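Local structure of prephenate dehydratase (3MWB) at residues F18-L23 with A32-C37; T38-A43 with V67-D72; M142-L145 with P150-A153; V181-L186 with S248-G253. The protein probably catalyses the conversion of prephenate to 3-phenylpyruvate, with loss of carbon dioxide and water, in phenylalanine biosynthesis, and binds L-phenylalanine. All coordinates share one frame; numbering follows the deposited sequence.

Contact 1. Residues F18-L23 with A32-C37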
# COMPACT_ATOMS: atom_id res chain seq x y z
N PHE A 18 14.31 3.94 -40.79
CA PHE A 18 13.13 3.27 -40.28
C PHE A 18 12.09 4.27 -39.77
O PHE A 18 10.89 4.06 -39.93
CB PHE A 18 13.52 2.26 -39.18
CG PHE A 18 14.16 1.04 -39.73
CD1 PHE A 18 15.53 1.03 -40.05
CD2 PHE A 18 13.39 -0.09 -40.00
CE1 PHE A 18 16.12 -0.12 -40.60
CE2 PHE A 18 13.97 -1.24 -40.54
CZ PHE A 18 15.34 -1.26 -40.84
N THR A 19 12.55 5.38 -39.21
CA THR A 19 11.64 6.44 -38.78
C THR A 19 10.78 6.99 -39.93
O THR A 19 9.56 7.07 -39.80
CB THR A 19 12.37 7.56 -38.03
OG1 THR A 19 13.26 6.98 -37.06
CG2 THR A 19 11.39 8.46 -37.30
N GLU A 20 11.40 7.36 -41.05
CA GLU A 20 10.62 7.83 -42.19
C GLU A 20 9.61 6.77 -42.65
O GLU A 20 8.43 7.07 -42.83
CB GLU A 20 11.50 8.27 -43.36
CG GLU A 20 10.65 8.67 -44.57
CD GLU A 20 11.35 9.56 -45.57
OE1 GLU A 20 12.48 9.23 -46.02
OE2 GLU A 20 10.74 10.59 -45.93
N ALA A 21 10.09 5.54 -42.83
CA ALA A 21 9.23 4.41 -43.21
C ALA A 21 7.98 4.34 -42.35
O ALA A 21 6.90 4.07 -42.85
CB ALA A 21 10.02 3.09 -43.15
N ALA A 22 8.13 4.63 -41.06
CA ALA A 22 7.02 4.64 -40.09
C ALA A 22 6.05 5.80 -40.29
O ALA A 22 4.84 5.62 -40.23
CB ALA A 22 7.57 4.66 -38.67
N LEU A 23 6.58 7.00 -40.49
CA LEU A 23 5.75 8.15 -40.86
C LEU A 23 4.95 7.84 -42.11
O LEU A 23 3.78 8.21 -42.21
CB LEU A 23 6.63 9.38 -41.12
CG LEU A 23 5.92 10.70 -41.47
CD1 LEU A 23 4.78 11.03 -40.47
CD2 LEU A 23 6.94 11.83 -41.54
N ALA A 32 1.86 14.17 -47.91
CA ALA A 32 2.06 15.35 -47.06
C ALA A 32 3.53 15.78 -47.06
O ALA A 32 4.41 15.05 -47.52
CB ALA A 32 1.59 15.08 -45.65
N THR A 33 3.78 16.98 -46.54
CA THR A 33 5.14 17.49 -46.44
C THR A 33 5.83 16.77 -45.28
O THR A 33 5.34 16.77 -44.16
CB THR A 33 5.14 19.02 -46.24
OG1 THR A 33 4.46 19.65 -47.34
CG2 THR A 33 6.56 19.57 -46.19
N ARG A 34 6.94 16.12 -45.59
CA ARG A 34 7.73 15.41 -44.57
C ARG A 34 9.13 16.01 -44.48
O ARG A 34 9.92 15.93 -45.40
CB ARG A 34 7.77 13.90 -44.84
CG ARG A 34 6.39 13.28 -45.05
CD ARG A 34 6.47 11.79 -45.38
NE ARG A 34 7.35 11.48 -46.51
CZ ARG A 34 7.01 11.59 -47.80
NH1 ARG A 34 5.80 12.00 -48.16
NH2 ARG A 34 7.90 11.28 -48.73
N ILE A 35 9.41 16.60 -43.33
CA ILE A 35 10.67 17.30 -43.08
C ILE A 35 11.59 16.44 -42.20
O ILE A 35 11.26 16.17 -41.05
CB ILE A 35 10.43 18.64 -42.36
CG1 ILE A 35 9.43 19.50 -43.14
CG2 ILE A 35 11.75 19.38 -42.13
CD1 ILE A 35 9.84 19.76 -44.55
N PRO A 36 12.75 16.02 -42.74
CA PRO A 36 13.68 15.29 -41.86
C PRO A 36 14.43 16.25 -40.95
O PRO A 36 14.83 17.33 -41.38
CB PRO A 36 14.66 14.64 -42.83
CG PRO A 36 14.65 15.54 -44.02
CD PRO A 36 13.26 16.09 -44.13
N CYS A 37 14.62 15.86 -39.70
CA CYS A 37 15.31 16.72 -38.75
C CYS A 37 16.50 15.97 -38.19
O CYS A 37 16.46 14.76 -38.07
CB CYS A 37 14.39 17.19 -37.64
SG CYS A 37 13.07 18.25 -38.22

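Contact 2. Residues T38-A43 with V67-D72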
# COMPACT_ATOMS: atom_id res chain seq x y z
N THR A 38 17.53 16.73 -37.85
CA THR A 38 18.80 16.22 -37.32
C THR A 38 18.60 15.32 -36.10
O THR A 38 19.22 14.26 -35.99
CB THR A 38 19.72 17.39 -36.88
OG1 THR A 38 20.04 18.21 -38.00
CG2 THR A 38 20.99 16.86 -36.27
N ASN A 39 17.78 15.78 -35.16
CA ASN A 39 17.54 15.03 -33.93
C ASN A 39 16.11 15.15 -33.44
O ASN A 39 15.30 15.90 -34.01
CB ASN A 39 18.58 15.39 -32.84
CG ASN A 39 18.62 16.86 -32.52
OD1 ASN A 39 17.61 17.54 -32.54
ND2 ASN A 39 19.82 17.37 -32.21
N VAL A 40 15.78 14.37 -32.41
CA VAL A 40 14.46 14.43 -31.83
C VAL A 40 14.07 15.83 -31.34
O VAL A 40 12.94 16.26 -31.58
CB VAL A 40 14.27 13.34 -30.72
CG1 VAL A 40 13.13 13.70 -29.79
CG2 VAL A 40 14.03 11.99 -31.40
N ASN A 41 14.98 16.53 -30.66
CA ASN A 41 14.62 17.85 -30.16
C ASN A 41 14.26 18.80 -31.29
O ASN A 41 13.24 19.48 -31.22
CB ASN A 41 15.68 18.49 -29.26
CG ASN A 41 15.11 19.68 -28.46
OD1 ASN A 41 14.16 19.52 -27.67
ND2 ASN A 41 15.65 20.88 -28.71
N THR A 42 15.08 18.83 -32.35
CA THR A 42 14.82 19.66 -33.52
C THR A 42 13.48 19.32 -34.16
O THR A 42 12.74 20.23 -34.57
CB THR A 42 15.97 19.54 -34.55
OG1 THR A 42 17.17 20.05 -33.96
CG2 THR A 42 15.67 20.37 -35.80
N ALA A 43 13.14 18.03 -34.22
CA ALA A 43 11.83 17.61 -34.74
C ALA A 43 10.70 18.23 -33.93
O ALA A 43 9.73 18.79 -34.49
CB ALA A 43 11.69 16.07 -34.77
N VAL A 67 15.68 7.11 -28.87
CA VAL A 67 14.69 6.80 -27.80
C VAL A 67 14.84 7.62 -26.50
O VAL A 67 13.88 8.25 -26.06
CB VAL A 67 14.58 5.27 -27.52
CG1 VAL A 67 13.98 4.98 -26.15
CG2 VAL A 67 13.77 4.60 -28.63
N THR A 68 16.02 7.64 -25.91
CA THR A 68 16.23 8.47 -24.71
C THR A 68 16.01 9.96 -25.00
O THR A 68 15.44 10.68 -24.18
CB THR A 68 17.61 8.25 -24.11
OG1 THR A 68 18.58 8.28 -25.17
CG2 THR A 68 17.64 6.90 -23.39
N ALA A 69 16.45 10.42 -26.16
CA ALA A 69 16.16 11.79 -26.56
C ALA A 69 14.66 12.08 -26.48
O ALA A 69 14.25 13.13 -25.99
CB ALA A 69 16.69 12.08 -27.96
N THR A 70 13.85 11.15 -26.97
CA THR A 70 12.40 11.33 -27.00
C THR A 70 11.82 11.45 -25.59
O THR A 70 11.03 12.35 -25.32
CB THR A 70 11.72 10.17 -27.73
OG1 THR A 70 12.04 10.25 -29.12
CG2 THR A 70 10.21 10.24 -27.53
N LEU A 71 12.24 10.55 -24.71
CA LEU A 71 11.74 10.49 -23.34
C LEU A 71 12.08 11.75 -22.58
O LEU A 71 11.28 12.24 -21.80
CB LEU A 71 12.31 9.26 -22.63
CG LEU A 71 11.94 7.90 -23.23
CD1 LEU A 71 12.67 6.80 -22.46
CD2 LEU A 71 10.43 7.69 -23.18
N ASP A 72 13.26 12.31 -22.83
CA ASP A 72 13.65 13.54 -22.13
C ASP A 72 12.94 14.74 -22.74
O ASP A 72 12.48 15.64 -22.01
CB ASP A 72 15.18 13.69 -22.15
CG ASP A 72 15.87 12.70 -21.21
OD1 ASP A 72 15.16 12.07 -20.39
OD2 ASP A 72 17.11 12.57 -21.28

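Contact 3. Residues M142-L145 with P150-A153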
# COMPACT_ATOMS: atom_id res chain seq x y z
N MSE A 142 23.56 5.49 -48.04
CA MSE A 142 23.90 6.61 -48.93
C MSE A 142 25.40 6.77 -49.17
O MSE A 142 25.82 7.25 -50.23
CB MSE A 142 23.30 7.93 -48.42
CG MSE A 142 21.77 7.95 -48.37
SE MSE A 142 20.89 7.58 -50.10
CE MSE A 142 21.01 9.37 -50.87
N GLY A 143 26.20 6.39 -48.17
CA GLY A 143 27.66 6.41 -48.28
C GLY A 143 28.18 5.56 -49.43
O GLY A 143 29.21 5.87 -50.02
N LEU A 144 27.45 4.49 -49.76
CA LEU A 144 27.79 3.62 -50.89
C LEU A 144 27.71 4.28 -52.28
O LEU A 144 28.28 3.76 -53.24
CB LEU A 144 26.91 2.36 -50.89
CG LEU A 144 27.04 1.39 -49.71
CD1 LEU A 144 25.85 0.45 -49.69
CD2 LEU A 144 28.35 0.62 -49.76
N LEU A 145 27.01 5.41 -52.38
CA LEU A 145 26.85 6.09 -53.68
C LEU A 145 28.02 7.03 -53.96
O LEU A 145 28.07 7.67 -55.02
CB LEU A 145 25.52 6.84 -53.75
CG LEU A 145 24.23 6.01 -53.66
CD1 LEU A 145 23.03 6.88 -53.32
CD2 LEU A 145 23.99 5.21 -54.94
N PRO A 150 34.49 3.79 -47.74
CA PRO A 150 35.41 2.93 -47.00
C PRO A 150 34.81 1.56 -46.60
O PRO A 150 35.37 0.87 -45.76
CB PRO A 150 35.77 3.77 -45.77
CG PRO A 150 34.59 4.65 -45.56
CD PRO A 150 33.96 4.89 -46.91
N TYR A 151 33.70 1.19 -47.23
CA TYR A 151 33.04 -0.11 -47.01
C TYR A 151 32.32 -0.54 -48.29
O TYR A 151 32.23 0.24 -49.24
CB TYR A 151 32.06 -0.05 -45.82
CG TYR A 151 31.10 1.11 -45.88
CD1 TYR A 151 29.89 1.00 -46.55
CD2 TYR A 151 31.41 2.34 -45.28
CE1 TYR A 151 29.00 2.07 -46.62
CE2 TYR A 151 30.54 3.42 -45.34
CZ TYR A 151 29.33 3.27 -46.01
OH TYR A 151 28.46 4.32 -46.09
N GLU A 152 31.81 -1.77 -48.32
CA GLU A 152 31.28 -2.33 -49.57
C GLU A 152 29.80 -2.73 -49.50
O GLU A 152 29.16 -2.96 -50.52
CB GLU A 152 32.15 -3.50 -50.06
CG GLU A 152 33.65 -3.19 -50.18
CD GLU A 152 34.40 -3.41 -48.87
OE1 GLU A 152 34.11 -4.40 -48.16
OE2 GLU A 152 35.28 -2.60 -48.55
N ALA A 153 29.26 -2.78 -48.28
CA ALA A 153 27.84 -3.08 -48.07
C ALA A 153 27.27 -2.26 -46.91
O ALA A 153 28.01 -1.75 -46.07
CB ALA A 153 27.65 -4.56 -47.82

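Contact 4. Residues V181-L186 with S248-G253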
# COMPACT_ATOMS: atom_id res chain seq x y z
N VAL A 181 9.99 -4.97 -33.51
CA VAL A 181 9.18 -3.81 -33.92
C VAL A 181 9.71 -2.59 -33.22
O VAL A 181 10.24 -2.69 -32.12
CB VAL A 181 7.68 -3.96 -33.56
CG1 VAL A 181 7.03 -5.14 -34.32
CG2 VAL A 181 7.50 -4.12 -32.03
N THR A 182 9.56 -1.43 -33.87
CA THR A 182 9.86 -0.16 -33.24
C THR A 182 8.55 0.54 -32.90
O THR A 182 7.61 0.56 -33.71
CB THR A 182 10.72 0.74 -34.16
OG1 THR A 182 11.94 0.05 -34.48
CG2 THR A 182 11.07 2.10 -33.48
N ARG A 183 8.47 1.09 -31.70
CA ARG A 183 7.33 1.88 -31.32
C ARG A 183 7.67 3.34 -31.57
O ARG A 183 8.74 3.83 -31.16
CB ARG A 183 6.98 1.64 -29.87
CG ARG A 183 5.55 2.04 -29.51
CD ARG A 183 5.22 1.72 -28.06
NE ARG A 183 4.19 2.66 -27.68
CZ ARG A 183 4.30 3.60 -26.75
NH1 ARG A 183 5.37 3.70 -25.98
NH2 ARG A 183 3.29 4.39 -26.55
N PHE A 184 6.79 4.01 -32.30
CA PHE A 184 6.91 5.44 -32.58
C PHE A 184 5.72 6.18 -31.98
O PHE A 184 4.66 5.59 -31.76
CB PHE A 184 6.92 5.69 -34.10
CG PHE A 184 8.09 5.07 -34.83
CD1 PHE A 184 8.01 3.75 -35.30
CD2 PHE A 184 9.25 5.81 -35.08
CE1 PHE A 184 9.08 3.17 -36.00
CE2 PHE A 184 10.33 5.25 -35.77
CZ PHE A 184 10.24 3.92 -36.24
N ILE A 185 5.88 7.49 -31.77
CA ILE A 185 4.78 8.35 -31.37
C ILE A 185 4.72 9.57 -32.28
O ILE A 185 5.75 10.07 -32.75
CB ILE A 185 4.82 8.76 -29.85
CG1 ILE A 185 6.20 9.34 -29.48
CG2 ILE A 185 4.42 7.59 -28.97
CD1 ILE A 185 6.27 9.98 -28.10
N LEU A 186 3.51 10.02 -32.56
CA LEU A 186 3.30 11.23 -33.35
C LEU A 186 2.82 12.31 -32.39
O LEU A 186 1.81 12.16 -31.74
CB LEU A 186 2.24 10.98 -34.43
CG LEU A 186 1.99 12.04 -35.52
CD1 LEU A 186 3.21 12.22 -36.44
CD2 LEU A 186 0.76 11.64 -36.35
N SER A 248 8.03 8.55 -16.54
CA SER A 248 7.33 8.50 -17.82
C SER A 248 6.45 7.24 -17.83
O SER A 248 6.93 6.12 -17.62
CB SER A 248 8.36 8.44 -18.95
OG SER A 248 7.79 8.66 -20.22
N ILE A 249 5.16 7.43 -18.03
CA ILE A 249 4.20 6.36 -17.76
C ILE A 249 3.14 6.27 -18.87
O ILE A 249 2.58 7.30 -19.29
CB ILE A 249 3.48 6.58 -16.39
CG1 ILE A 249 4.46 6.45 -15.20
CG2 ILE A 249 2.33 5.58 -16.19
CD1 ILE A 249 3.93 7.03 -13.90
N ASP A 250 2.88 5.05 -19.35
CA ASP A 250 1.72 4.80 -20.23
C ASP A 250 0.71 3.98 -19.45
O ASP A 250 1.06 2.93 -18.88
CB ASP A 250 2.09 4.03 -21.51
CG ASP A 250 3.13 4.76 -22.39
OD1 ASP A 250 3.24 6.01 -22.31
OD2 ASP A 250 3.82 4.07 -23.18
N ALA A 251 -0.54 4.46 -19.41
CA ALA A 251 -1.67 3.73 -18.80
C ALA A 251 -2.66 3.29 -19.86
O ALA A 251 -2.79 3.95 -20.91
CB ALA A 251 -2.36 4.61 -17.76
N ASP A 252 -3.34 2.17 -19.60
CA ASP A 252 -4.50 1.74 -20.41
C ASP A 252 -5.68 2.63 -20.10
O ASP A 252 -6.08 2.76 -18.93
CB ASP A 252 -4.93 0.33 -20.05
CG ASP A 252 -3.94 -0.73 -20.49
OD1 ASP A 252 -2.97 -0.40 -21.22
OD2 ASP A 252 -4.17 -1.92 -20.14
N GLY A 253 -6.27 3.25 -21.12
CA GLY A 253 -7.42 4.07 -20.89
C GLY A 253 -7.38 5.41 -21.56
O GLY A 253 -6.37 5.85 -22.13

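Contact 1. Residues F18-L23 with A32-C37
The R34 guanidinium takes the E20 carboxylate at its edge, with OE2 of E20 lying in the guanidinium plane. OE2 sits 3.6 Å from NE of R34, a long salt bridge. NH2 of R34 is slightly farther from OE2, so the oxygen leans to the NE side of the group. The carboxylate and guanidinium planes are 52° apart, and a flat two-pronged pairing is not made. The two side chains cross at about a right angle.

E20 gets there by reaching out from the helix: CG is anti to the backbone N (chi1 176°) and the chain stays extended to the carboxylate. Its other oxygen, OE1, is hydrogen-bonded to G16 N, so the two oxygens have separate tasks. R34 bends at chi3 (-53°). This lays its methylene part against L23 while the charged end turns to E20. CD2 of L23 lies 3.8 Å from CG of R34 and nearly as close to CD. NH1 of R34 is held by A29 O, in the loop between helix and strand, which gives the guanidinium a second fixed point.

The contact belongs to the beta-alpha-beta unit of strand 8-12, helix 18-23 and strand 33-37. E20, L23 and P36 all touch F11 of strand 8-12, the sheet neighbour of 33-37. T19 and A22 rest on F184 of strand 181-188, while E20 and A21 both touch L159 of helix 158-163.

Contact 2. Residues T38-A43 with V67-D72
V40 points its branched end at the helix of residues 67-72 and meets A69 and T70 there. The V40 and T70 side chains cross at about a right angle. Both V40 methyls come up to the T70 hydroxyl: T70 OG1 lies 3.5 Å from V40 CG2 and 3.7 Å from V40 CG1. CG1 is also against the T70 backbone at CA. At the root of the valine, V40 CB lies 3.9 Å from A69 CB. With only a methyl at A69, the backbones come close, the CA atoms of V40 and T70 being 6.1 Å apart.

The T70 hydroxyl is anti to its own carbonyl carbon (chi1 -69°), which sets OG1 beside the backbone N, facing V40. Its main partner is P58 O; G66 O, one turn back, is also within bonding reach, but the single proton serves one carbonyl at a time. The V40 methyls thus cover a polar atom with its own partner, in a purely van der Waals contact.

N39, just before V40, is the N-cap. Its OD1 accepts from T42 N at 2.8 Å, almost in line with the C=O bond. OD1 also accepts from T42 OG1 at 2.9 Å, with this donor lifted above the carbonyl plane. Two bonds grip one oxygen and fix the first turn. T38 packs on Y131 of the second subunit.

Helix 40-48 directly follows strand 33-37. V40 and T70 both rest on V57 of strand 54-60. On the side of helix 67-73 away from V40, L71 touches strands 230-237 and 245-252 of the ACT region; D72 forms a salt bridge with R236.

Contact 3. Residues M142-L145 with P150-A153
G143 and L144 meet Y151 in a surface contact of van der Waals type, between the end region of helix 137-143 and the loop that leads into strand 153-156. The Y151 side chain reaches back across the loop to the helix. Its CG stands between the backbone N and the carbonyl carbon, the crowded position (chi1 50°). L144 and Y151 cross at about a right angle. CD2 of L144 comes obliquely to the ring, 3.5 Å from CE1 of Y151 and almost as near to CD1. The same methyl continues onto the backbone beyond, 3.7 Å from C of E152 and 3.8 Å from N of A153. One leucine branch thus fills the angle between ring and chain.

The connection is part of a beta-alpha-beta crossover. Strand 130-133 leads through helix 137-143 to strand 153-156, parallel to it, with strand 107-110 lying between them in the sheet. Y151 also lies on R107 and S109 of that middle strand.

At its far end the ring puts OH of Y151 3.1 Å from CA of G143. A side chain at G143 would run into this hydroxyl: a CB there would sit only 1.8 Å from it. The hydroxyl itself is hydrogen-bonded to S140 O, on the same helix. A phenylalanine in place of Y151 would probably leave S140 O without this mate and the ring less firmly tied to the helix. L144 also touches V95 of strand 93-96 and L167, part of a magnesium site known for this protein, though none is bound to this chain here.

Contact 4. Residues V181-L186 with S248-G253
R183 and D250 face each other from two extended strands of different sheets, their CA atoms 12.8 Å apart, and the long R183 side chain spans most of the gap. They come from opposite directions. R183 has CG anti to its backbone N (chi1 -160°) and runs extended as far as NE, which carries its guanidinium across. OD2 of D250 is the oxygen that meets the guanidinium. It lies 3.2 Å from NH1 of R183, a salt bridge, and 3.4 Å from NH2. The guanidinium and carboxylate planes are 74° apart, and OD2 approaches the arginine obliquely.

NE of R183 forms a salt bridge with E85, and OD2 of D250 another with R232. OD1 of D250 is hydrogen-bonded to T203. R232 lines the phenylalanine pocket, and the D250 side chain lies about 7 Å from the bound phenylalanine. A leucine in place of R183 would probably leave E85 without this mate and D250 with R232 as its remaining charged partner here.

The bridge ties strand 181-188 of the dehydratase domain, between strands 54-60 and 81-89, to strand 245-252 of the ACT domain, whose I249 and A251 pack on helix 215-224.

Overall arrangement
Contacts 1, 2 and 4 are buried; contact 3 lies at the surface of the other lobe, its centre about 35 Å from that of contact 4. Contacts 1 and 2 follow each other along the chain and touch where C37 meets T42 and A43. Contact 4 touches both: F184 packs on the 18-23 helix, and I185 meets T70. Contacts 1 and 4 reach the same mixed sheet and both contain an arginine-carboxylate salt bridge, joined in contact 1 by apolar packing of L23. Contact 1 stays within a beta-alpha-beta unit while contact 4 joins dehydratase and ACT domains. Contacts 2 and 3 use van der Waals packing, around a valine and around a tyrosine ring.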